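Local coordinates for protein inosine-uridine preferring nucleoside hydrolase (Gardnerella vaginalis 315-A, PDB 6BA1) that belongs to the inosine-uridine preferring nucleoside hydrolase family and binds a calcium ion in a fold built round a mainly parallel beta sheet flanked by helices, at residues A[37-45]-A[78-88]. Numbering follows the deposited sequence.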
loop_
_atom_site.group_PDB
_atom_site.type_symbol
_atom_site.label_atom_id
_atom_site.label_comp_id
_atom_site.label_asym_id
_atom_site.label_seq_id
_atom_site.Cartn_x
_atom_site.Cartn_y
_atom_site.Cartn_z
ATOM N N GLY A 37 10.821 17.781 -21.742
ATOM C CA GLY A 37 11.087 18.656 -20.588
ATOM C C GLY A 37 9.823 18.980 -19.814
ATOM O O GLY A 37 8.787 19.254 -20.413
ATOM N N THR A 38 9.900 18.936 -18.486
ATOM C CA THR A 38 8.789 19.348 -17.627
ATOM C C THR A 38 9.352 20.131 -16.432
ATOM O O THR A 38 10.524 20.518 -16.452
ATOM C CB THR A 38 7.895 18.131 -17.229
ATOM O OG1 THR A 38 6.616 18.576 -16.741
ATOM C CG2 THR A 38 8.572 17.246 -16.182
ATOM N N TYR A 39 8.528 20.349 -15.405
ATOM C CA TYR A 39 8.784 21.342 -14.351
ATOM C C TYR A 39 8.781 20.672 -12.978
ATOM O O TYR A 39 8.328 19.535 -12.843
ATOM C CB TYR A 39 7.698 22.424 -14.395
ATOM C CG TYR A 39 6.311 21.875 -14.103
ATOM C CD1 TYR A 39 5.775 21.926 -12.816
ATOM C CD2 TYR A 39 5.556 21.269 -15.109
ATOM C CE1 TYR A 39 4.524 21.410 -12.548
ATOM C CE2 TYR A 39 4.299 20.746 -14.847
ATOM C CZ TYR A 39 3.788 20.819 -13.565
ATOM O OH TYR A 39 2.554 20.297 -13.283
ATOM N N GLY A 40 9.265 21.383 -11.961
ATOM C CA GLY A 40 9.212 20.889 -10.578
ATOM C C GLY A 40 10.481 21.204 -9.824
ATOM O O GLY A 40 10.534 22.178 -9.061
ATOM N N ASN A 41 11.497 20.367 -10.022
ATOM C CA ASN A 41 12.835 20.595 -9.464
ATOM C C ASN A 41 13.339 21.975 -9.896
ATOM O O ASN A 41 13.980 22.693 -9.127
ATOM C CB ASN A 41 13.840 19.523 -9.934
ATOM C CG ASN A 41 13.549 18.132 -9.370
ATOM O OD1 ASN A 41 12.695 17.959 -8.509
ATOM N ND2 ASN A 41 14.279 17.133 -9.855
ATOM N N VAL A 42 13.031 22.330 -11.141
ATOM C CA VAL A 42 13.380 23.614 -11.698
ATOM C C VAL A 42 12.336 24.018 -12.746
ATOM O O VAL A 42 11.593 23.160 -13.247
ATOM C CB VAL A 42 14.809 23.536 -12.288
ATOM C CG1 VAL A 42 14.830 22.711 -13.571
ATOM C CG2 VAL A 42 15.415 24.932 -12.466
ATOM N N LEU A 43 12.269 25.326 -13.046
ATOM C CA LEU A 43 11.373 25.870 -14.086
ATOM C C LEU A 43 11.523 25.103 -15.404
ATOM O O LEU A 43 12.622 24.661 -15.748
ATOM C CB LEU A 43 11.676 27.353 -14.321
ATOM C CG LEU A 43 11.272 28.310 -13.184
ATOM C CD1 LEU A 43 12.248 29.478 -13.079
ATOM C CD2 LEU A 43 9.834 28.807 -13.342
ATOM N N MET A 44 10.413 24.943 -16.128
ATOM C CA MET A 44 10.370 24.077 -17.305
ATOM C C MET A 44 11.491 24.343 -18.318
ATOM O O MET A 44 12.137 23.409 -18.803
ATOM C CB MET A 44 9.002 24.189 -17.990
ATOM C CG MET A 44 8.854 23.301 -19.227
ATOM S SD MET A 44 9.504 24.080 -20.712
ATOM C CE MET A 44 9.675 22.683 -21.781
ATOM N N GLU A 45 11.681 25.625 -18.632
ATOM C CA GLU A 45 12.729 26.094 -19.552
ATOM C C GLU A 45 14.125 25.702 -19.078
ATOM O O GLU A 45 14.914 25.160 -19.849
ATOM C CB GLU A 45 12.670 27.621 -19.710
ATOM C CG GLU A 45 11.483 28.133 -20.520
ATOM C CD GLU A 45 11.617 27.909 -22.025
ATOM O OE1 GLU A 45 12.674 27.409 -22.497
ATOM O OE2 GLU A 45 10.651 28.244 -22.745
ATOM N N PHE A 78 3.392 28.325 -12.277
ATOM C CA PHE A 78 4.265 27.485 -11.465
ATOM C C PHE A 78 5.530 28.247 -11.047
ATOM O O PHE A 78 6.182 28.879 -11.881
ATOM C CB PHE A 78 4.647 26.210 -12.213
ATOM C CG PHE A 78 5.785 25.460 -11.574
ATOM C CD1 PHE A 78 7.085 25.570 -12.072
ATOM C CD2 PHE A 78 5.575 24.673 -10.446
ATOM C CE1 PHE A 78 8.137 24.900 -11.478
ATOM C CE2 PHE A 78 6.617 23.995 -9.843
ATOM C CZ PHE A 78 7.906 24.113 -10.359
ATOM N N GLU A 79 5.866 28.165 -9.759
ATOM C CA GLU A 79 7.131 28.664 -9.224
ATOM C C GLU A 79 7.881 27.482 -8.619
ATOM O O GLU A 79 7.266 26.530 -8.126
ATOM C CB GLU A 79 6.871 29.698 -8.123
ATOM C CG GLU A 79 5.874 30.796 -8.484
ATOM C CD GLU A 79 5.107 31.314 -7.264
ATOM O OE1 GLU A 79 4.503 30.471 -6.556
ATOM O OE2 GLU A 79 5.101 32.550 -7.011
ATOM N N VAL A 80 9.212 27.549 -8.648
ATOM C CA VAL A 80 10.042 26.540 -7.979
ATOM C C VAL A 80 9.942 26.791 -6.475
ATOM O O VAL A 80 10.134 27.922 -6.021
ATOM C CB VAL A 80 11.521 26.634 -8.426
ATOM C CG1 VAL A 80 12.414 25.705 -7.601
ATOM C CG2 VAL A 80 11.644 26.300 -9.901
ATOM N N LEU A 81 9.638 25.746 -5.712
ATOM C CA LEU A 81 9.574 25.838 -4.246
ATOM C C LEU A 81 11.002 25.987 -3.700
ATOM O O LEU A 81 11.937 25.407 -4.270
ATOM C CB LEU A 81 8.915 24.600 -3.626
ATOM C CG LEU A 81 7.531 24.168 -4.099
ATOM C CD1 LEU A 81 7.171 22.789 -3.570
ATOM C CD2 LEU A 81 6.542 25.238 -3.689
ATOM N N PRO A 82 11.187 26.752 -2.595
ATOM C CA PRO A 82 12.559 26.959 -2.099
ATOM C C PRO A 82 13.236 25.680 -1.570
ATOM O O PRO A 82 14.468 25.608 -1.536
ATOM C CB PRO A 82 12.390 28.002 -0.974
ATOM C CG PRO A 82 10.934 28.365 -0.937
ATOM C CD PRO A 82 10.185 27.284 -1.652
ATOM N N ILE A 83 12.431 24.690 -1.175
ATOM C CA ILE A 83 12.921 23.375 -0.742
ATOM C C ILE A 83 13.677 22.689 -1.888
ATOM O O ILE A 83 14.815 22.245 -1.703
ATOM C CB ILE A 83 11.767 22.478 -0.211
ATOM C CG1 ILE A 83 11.191 23.088 1.103
ATOM C CG2 ILE A 83 12.247 21.044 0.036
ATOM C CD1 ILE A 83 9.821 22.578 1.514
ATOM N N SER A 84 13.051 22.620 -3.064
ATOM C CA SER A 84 13.676 22.018 -4.259
ATOM C C SER A 84 14.860 22.846 -4.791
ATOM O O SER A 84 15.796 22.291 -5.371
ATOM C CB SER A 84 12.628 21.751 -5.358
ATOM O OG SER A 84 11.722 22.832 -5.516
ATOM N N ALA A 85 14.820 24.161 -4.582
ATOM C CA ALA A 85 15.963 25.034 -4.880
ATOM C C ALA A 85 17.165 24.775 -3.959
ATOM O O ALA A 85 18.303 24.972 -4.369
ATOM C CB ALA A 85 15.546 26.497 -4.804
ATOM N N PHE A 86 16.912 24.363 -2.719
ATOM C CA PHE A 86 17.984 23.978 -1.782
ATOM C C PHE A 86 18.642 22.648 -2.177
ATOM O O PHE A 86 19.868 22.512 -2.101
ATOM C CB PHE A 86 17.450 23.897 -0.344
ATOM C CG PHE A 86 18.514 23.606 0.683
ATOM C CD1 PHE A 86 19.281 24.638 1.238
ATOM C CD2 PHE A 86 18.754 22.297 1.102
ATOM C CE1 PHE A 86 20.267 24.363 2.172
ATOM C CE2 PHE A 86 19.735 22.024 2.044
ATOM C CZ PHE A 86 20.496 23.055 2.579
ATOM N N ILE A 87 17.818 21.679 -2.578
ATOM C CA ILE A 87 18.286 20.331 -2.928
ATOM C C ILE A 87 19.027 20.324 -4.267
ATOM O O ILE A 87 20.216 19.987 -4.322
ATOM C CB ILE A 87 17.119 19.306 -2.944
ATOM C CG1 ILE A 87 16.532 19.151 -1.528
ATOM C CG2 ILE A 87 17.583 17.952 -3.487
ATOM C CD1 ILE A 87 15.267 18.316 -1.448
ATOM N N HIS A 88 18.317 20.700 -5.330
ATOM C CA HIS A 88 18.859 20.655 -6.696
ATOM C C HIS A 88 19.593 21.943 -7.118
ATOM O O HIS A 88 20.190 21.977 -8.195
ATOM C CB HIS A 88 17.747 20.328 -7.702
ATOM C CG HIS A 88 16.954 19.105 -7.356
ATOM N ND1 HIS A 88 15.645 19.158 -6.929
ATOM C CD2 HIS A 88 17.295 17.793 -7.343
ATOM C CE1 HIS A 88 15.215 17.933 -6.676
ATOM N NE2 HIS A 88 16.195 17.085 -6.932
#
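Tyr39 turns the edge of its ring toward one face of Phe78 in a T-shaped pair, with centroids 4.8 Å apart and planes at 60°. Its CD1 stands over the middle of the Phe78 ring, 3.6 Å from Phe78 CD2, while Tyr39 CB adds an off-centre CH-pi contact to the same ring. The tyrosine reaches this position because CG sits between its own backbone N and carbonyl carbon (chi1 63°). Phe78 CZ also comes within 3.4 Å of Gly40 N; at the backbone angles of Gly40 a CB would press on the carbonyl O of Tyr39, which calls for glycine. Val80 sits against the following turn with both methyls: CG1 faces Asn41 O, and CG2 lies 3.7 Å from Val42 CA and 3.9 Å from Leu43 CG. At the far end the torsion of Asn41, CG beside the backbone N, sets its amide over one face of the His88 imidazole, the planes 26° apart; Ile87 CG2 covers the opposite face. Asn41 ND2 and His88 NE2, 3.5 Å apart, have a poor angle for a hydrogen bond. Ser84 OG bonds Leu81 O at 2.9 Å, which also accepts from Ala85 N at the start of helix 82-88. The contact thus joins the loop after strand 31-37 to helix 82-88 and the residues leading into it, with the Asn41 side chain about 3 Å from the calcium ion. Aromatic, aliphatic and stacking contacts hold the two segments together, while Tyr39 OH bonds Thr134 and Asn41 N bonds the calcium-site residue Asp12.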